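Side-chain contacts in large component of pyocin AP41 (Pseudomonas aeruginosa, PDB 4UHQ), which acts as the antimicrobial component of a bacteriocin, its C-terminal DNase domain, the part described here, probably cutting DNA as an endonuclease: residues S31-A34 with D35-G39; S123-H126 with K127-L131. All coordinates share one frame; numbering follows the deposited sequence.

Both contacts are single-helix arrangements between residues three to four positions apart, but they occupy different helices on opposite sides of the chain's centre, with their own centres about 28 Å apart and their nearest atoms about 18 Å. Contact 1, on helix 31-37, is partly buried: Ile-33, Ala-34 and Leu-37 turn into the protein, while Asp-35 and Arg-38 pair on the outer side. Contact 2, on helix 119-132, is a surface contact with no buried residue, and its distinguishing chemistry is a histidine bound to nickel. Backbone bonding differs too: contact 1 mixes three- and four-residue spacings, whereas the four clear backbone bonds across contact 2 span four residues.

Contact 1 (S31-A34 with D35-G39); sequences SQIA and DQLRG
Gln-36 reaches back over Gln-32 O and crosses the Ile-33 side chain at an angle, and it can be followed atom by atom. Its CB is 3.5 Å from Ile-33 O. Because chi1 is -62°, CG stands beside the backbone N and comes within 3.6 Å of Gln-32 O. The chain then stays extended, and a chi3 of 71° swings the amide so that NE2 makes a weak hydrogen bond of 3.4 Å to the same Gln-32 O. NE2 also touches Ile-33 CD1 at 3.7 Å; its stronger partner is Ala-55 O, on helix 45-57. This is the short helix 31-37 of the colicin/pyocin DNase domain, laid against helix 45-57: Ile-33 and Leu-37 both reach Phe-52 there, with Ile-33 CG2 and Leu-37 CD1 4.2 Å apart. Its backbone is not uniformly alpha-helical in bonding, since Ala-34 O accepts both Leu-37 N at 3.0 Å and Arg-38 N at 2.9 Å, the first from above the carbonyl plane and the second nearly in line with the carbonyl bond. On another side of the helix, the Asp-35 carboxylate divides its work. A single water joins OD2 to Ser-31 OG, whereas OD1 forms a salt bridge of 2.9 Å with Arg-38 NH2, lying in the guanidinium plane while the nitrogen stands 37° above the carboxylate plane. Arg-38 NH1 is further held by Gly-8 O.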
loop_
_atom_site.group_PDB
_atom_site.type_symbol
_atom_site.label_atom_id
_atom_site.label_comp_id
_atom_site.label_asym_id
_atom_site.label_seq_id
_atom_site.Cartn_x
_atom_site.Cartn_y
_atom_site.Cartn_z
ATOM N N SER A 31 8.308 -8.308 -2.639
ATOM C CA SER A 31 9.315 -8.006 -3.608
ATOM C C SER A 31 8.852 -8.256 -5.045
ATOM O O SER A 31 9.278 -7.541 -5.968
ATOM C CB SER A 31 10.600 -8.807 -3.304
ATOM O OG SER A 31 10.386 -10.228 -3.432
ATOM N N GLN A 32 7.972 -9.232 -5.273
ATOM C CA GLN A 32 7.604 -9.488 -6.660
ATOM C C GLN A 32 6.681 -8.413 -7.214
ATOM O O GLN A 32 6.531 -8.284 -8.429
ATOM C CB GLN A 32 6.960 -10.880 -6.826
ATOM C CG GLN A 32 5.584 -11.028 -6.191
ATOM C CD GLN A 32 5.606 -11.387 -4.702
ATOM O OE1 GLN A 32 6.642 -11.211 -4.011
ATOM N NE2 GLN A 32 4.464 -11.914 -4.196
ATOM N N ILE A 33 6.041 -7.657 -6.317
ATOM C CA ILE A 33 5.232 -6.509 -6.722
ATOM C C ILE A 33 6.201 -5.353 -6.981
ATOM O O ILE A 33 6.112 -4.688 -8.015
ATOM C CB ILE A 33 4.238 -6.109 -5.610
ATOM C CG1 ILE A 33 3.247 -7.259 -5.327
ATOM C CG2 ILE A 33 3.473 -4.841 -6.007
ATOM C CD1 ILE A 33 2.583 -7.745 -6.546
ATOM N N ALA A 34 7.154 -5.160 -6.071
ATOM C CA ALA A 34 8.173 -4.112 -6.309
ATOM C C ALA A 34 8.873 -4.321 -7.654
ATOM O O ALA A 34 9.169 -3.356 -8.358
ATOM C CB ALA A 34 9.197 -4.089 -5.186
ATOM N N ASP A 35 9.142 -5.579 -8.012
ATOM C CA ASP A 35 9.862 -5.852 -9.253
ATOM C C ASP A 35 9.113 -5.368 -10.491
ATOM O O ASP A 35 9.743 -5.113 -11.525
ATOM C CB ASP A 35 10.128 -7.357 -9.408
ATOM C CG ASP A 35 11.168 -7.910 -8.407
ATOM O OD1 ASP A 35 11.976 -7.130 -7.863
ATOM O OD2 ASP A 35 11.119 -9.143 -8.176
ATOM N N GLN A 36 7.766 -5.284 -10.409
ATOM C CA GLN A 36 6.971 -4.847 -11.545
ATOM C C GLN A 36 6.880 -3.323 -11.659
ATOM O O GLN A 36 6.376 -2.827 -12.664
ATOM C CB GLN A 36 5.534 -5.361 -11.448
ATOM C CG GLN A 36 5.360 -6.818 -11.461
ATOM C CD GLN A 36 3.898 -7.153 -11.255
ATOM O OE1 GLN A 36 3.039 -6.932 -12.134
ATOM N NE2 GLN A 36 3.597 -7.706 -10.078
ATOM N N LEU A 37 7.339 -2.600 -10.638
ATOM C CA LEU A 37 7.212 -1.135 -10.572
ATOM C C LEU A 37 8.537 -0.382 -10.580
ATOM O O LEU A 37 8.644 0.694 -11.175
ATOM C CB LEU A 37 6.455 -0.740 -9.293
ATOM C CG LEU A 37 5.059 -1.392 -9.233
ATOM C CD1 LEU A 37 4.487 -1.163 -7.831
ATOM C CD2 LEU A 37 4.105 -0.836 -10.245
ATOM N N ARG A 38 9.535 -0.954 -9.916
ATOM C CA ARG A 38 10.845 -0.324 -9.787
ATOM C C ARG A 38 11.429 0.047 -11.150
ATOM O O ARG A 38 11.418 -0.748 -12.090
ATOM C CB ARG A 38 11.799 -1.263 -9.039
ATOM C CG ARG A 38 13.240 -0.730 -8.947
ATOM C CD ARG A 38 14.145 -1.664 -8.210
ATOM N NE ARG A 38 14.246 -2.978 -8.851
ATOM C CZ ARG A 38 13.615 -4.057 -8.411
ATOM N NH1 ARG A 38 12.824 -3.972 -7.350
ATOM N NH2 ARG A 38 13.742 -5.216 -9.040
ATOM N N GLY A 39 11.940 1.266 -11.257
ATOM C CA GLY A 39 12.550 1.711 -12.485
ATOM C C GLY A 39 11.594 2.361 -13.462
ATOM O O GLY A 39 12.051 2.985 -14.412
HETATM O O HOH W 1 11.132 -10.717 -5.981
#

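Contact 2 (S123-H126 with K127-L131); sequences SEIH and KELKL. With NI (nickel (II) ion), chain E.
Leu-129 N donates to Ile-125 O at 2.8 Å, with an N-H...O angle of 154°, the shortest of four backbone bonds that link each residue of 123-126 to the one four positions on. The same oxygen has Leu-129 CG 3.3 Å away, and beyond it the two side chains run side by side in one direction, Ile-125 CG2 meeting Leu-129 CD1 at 4.1 Å. That methyl also approaches the ring of His-126 obliquely, 4.2 Å from ND1, while Pro-101 touches both Leu-129 and His-126 from a loop. The Lys-130 methylenes pass over the His-126 carbonyl, CG lying 3.3 Å from its O. Across the helix, Glu-128 CG, beside its own backbone N, comes within 3.1 Å of Glu-124 O, and the chain runs on extended. The two glutamates share a partner just before the segment: Arg-121 uses NH1 for OE1 of Glu-124 and NH2 for OE1 of Glu-128, which probably offsets their like charges; Glu-124 OE2 has a second salt bridge, to Lys-120. In His-126, chi1 of -78° sets CG beside the backbone N, and chi2 of -79° turns the ring to present NE2 to the nickel ion, 2.1 Å away. Water 2, another ligand of the metal at 2.2 Å, lies at the ring edge and in its plane. His-122, one turn earlier, and His-97, on strand 95-98, add their nitrogens. Strands 95-98 and 114-117 with helix 119-132 thus form the beta-beta-alpha-metal (HNH) motif, with a three-histidine site as in colicin-type DNases.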
loop_
_atom_site.group_PDB
_atom_site.type_symbol
_atom_site.label_atom_id
_atom_site.label_comp_id
_atom_site.label_asym_id
_atom_site.label_seq_id
_atom_site.Cartn_x
_atom_site.Cartn_y
_atom_site.Cartn_z
ATOM N N SER A 123 -4.759 6.083 10.038
ATOM C CA SER A 123 -5.056 7.213 10.895
ATOM C C SER A 123 -4.390 7.090 12.266
ATOM O O SER A 123 -3.799 8.099 12.774
ATOM C CB SER A 123 -6.565 7.351 11.025
ATOM O OG SER A 123 -6.923 8.423 11.875
ATOM N N GLU A 124 -4.441 5.884 12.859
ATOM C CA GLU A 124 -3.812 5.672 14.142
ATOM C C GLU A 124 -2.311 5.925 14.032
ATOM O O GLU A 124 -1.714 6.508 14.944
ATOM C CB GLU A 124 -4.071 4.262 14.662
ATOM C CG GLU A 124 -5.545 4.050 14.968
ATOM C CD GLU A 124 -5.849 2.609 15.328
ATOM O OE1 GLU A 124 -4.951 1.751 15.213
ATOM O OE2 GLU A 124 -6.991 2.337 15.766
ATOM N N ILE A 125 -1.703 5.462 12.952
ATOM C CA ILE A 125 -0.242 5.642 12.826
ATOM C C ILE A 125 0.106 7.122 12.808
ATOM O O ILE A 125 1.032 7.556 13.495
ATOM C CB ILE A 125 0.273 4.947 11.558
ATOM C CG1 ILE A 125 0.248 3.446 11.775
ATOM C CG2 ILE A 125 1.673 5.456 11.156
ATOM C CD1 ILE A 125 0.504 2.652 10.448
ATOM N N HIS A 126 -0.675 7.928 12.094
ATOM C CA HIS A 126 -0.382 9.342 12.059
ATOM C C HIS A 126 -0.640 10.031 13.394
ATOM O O HIS A 126 0.130 10.915 13.763
ATOM C CB HIS A 126 -1.131 10.007 10.923
ATOM C CG HIS A 126 -0.474 9.756 9.611
ATOM N ND1 HIS A 126 0.639 10.458 9.220
ATOM C CD2 HIS A 126 -0.713 8.835 8.642
ATOM C CE1 HIS A 126 1.070 9.976 8.068
ATOM N NE2 HIS A 126 0.259 9.002 7.687
ATOM N N LYS A 127 -1.675 9.615 14.109
ATOM C CA LYS A 127 -1.865 10.122 15.468
ATOM C C LYS A 127 -0.649 9.807 16.343
ATOM O O LYS A 127 -0.126 10.669 17.051
ATOM C CB LYS A 127 -3.132 9.543 16.118
ATOM C CG LYS A 127 -3.243 9.900 17.624
ATOM C CD LYS A 127 -4.598 9.503 18.225
ATOM C CE LYS A 127 -4.686 9.902 19.722
ATOM N NZ LYS A 127 -6.062 9.606 20.261
ATOM N N GLU A 128 -0.183 8.556 16.267
ATOM C CA GLU A 128 0.958 8.140 17.081
ATOM C C GLU A 128 2.198 8.913 16.697
ATOM O O GLU A 128 2.958 9.350 17.557
ATOM C CB GLU A 128 1.169 6.633 16.940
ATOM C CG GLU A 128 -0.043 5.874 17.468
ATOM C CD GLU A 128 -0.024 4.382 17.161
ATOM O OE1 GLU A 128 0.993 3.887 16.623
ATOM O OE2 GLU A 128 -1.030 3.725 17.515
ATOM N N LEU A 129 2.393 9.143 15.402
ATOM C CA LEU A 129 3.595 9.890 15.019
ATOM C C LEU A 129 3.542 11.277 15.593
ATOM O O LEU A 129 4.567 11.850 16.010
ATOM C CB LEU A 129 3.718 9.964 13.470
ATOM C CG LEU A 129 4.062 8.651 12.783
ATOM C CD1 LEU A 129 3.959 8.806 11.249
ATOM C CD2 LEU A 129 5.480 8.293 13.183
ATOM N N LYS A 130 2.355 11.859 15.591
ATOM C CA LYS A 130 2.227 13.216 16.096
ATOM C C LYS A 130 2.513 13.308 17.584
ATOM O O LYS A 130 3.168 14.219 18.055
ATOM C CB LYS A 130 0.835 13.755 15.776
ATOM C CG LYS A 130 0.737 14.162 14.281
ATOM C CD LYS A 130 -0.659 14.582 13.817
ATOM C CE LYS A 130 -0.753 14.455 12.282
ATOM N NZ LYS A 130 -2.097 14.784 11.739
ATOM N N LEU A 131 2.013 12.319 18.306
ATOM C CA LEU A 131 2.208 12.310 19.743
ATOM C C LEU A 131 3.675 12.187 20.061
ATOM O O LEU A 131 4.173 12.826 20.966
ATOM C CB LEU A 131 1.434 11.145 20.373
ATOM C CG LEU A 131 0.023 11.433 20.883
ATOM C CD1 LEU A 131 -0.765 12.304 19.939
ATOM C CD2 LEU A 131 -0.649 10.101 21.071
HETATM NI NI NI E . 0.570 8.076 5.810
HETATM O O HOH W 2 2.544 8.946 5.805
#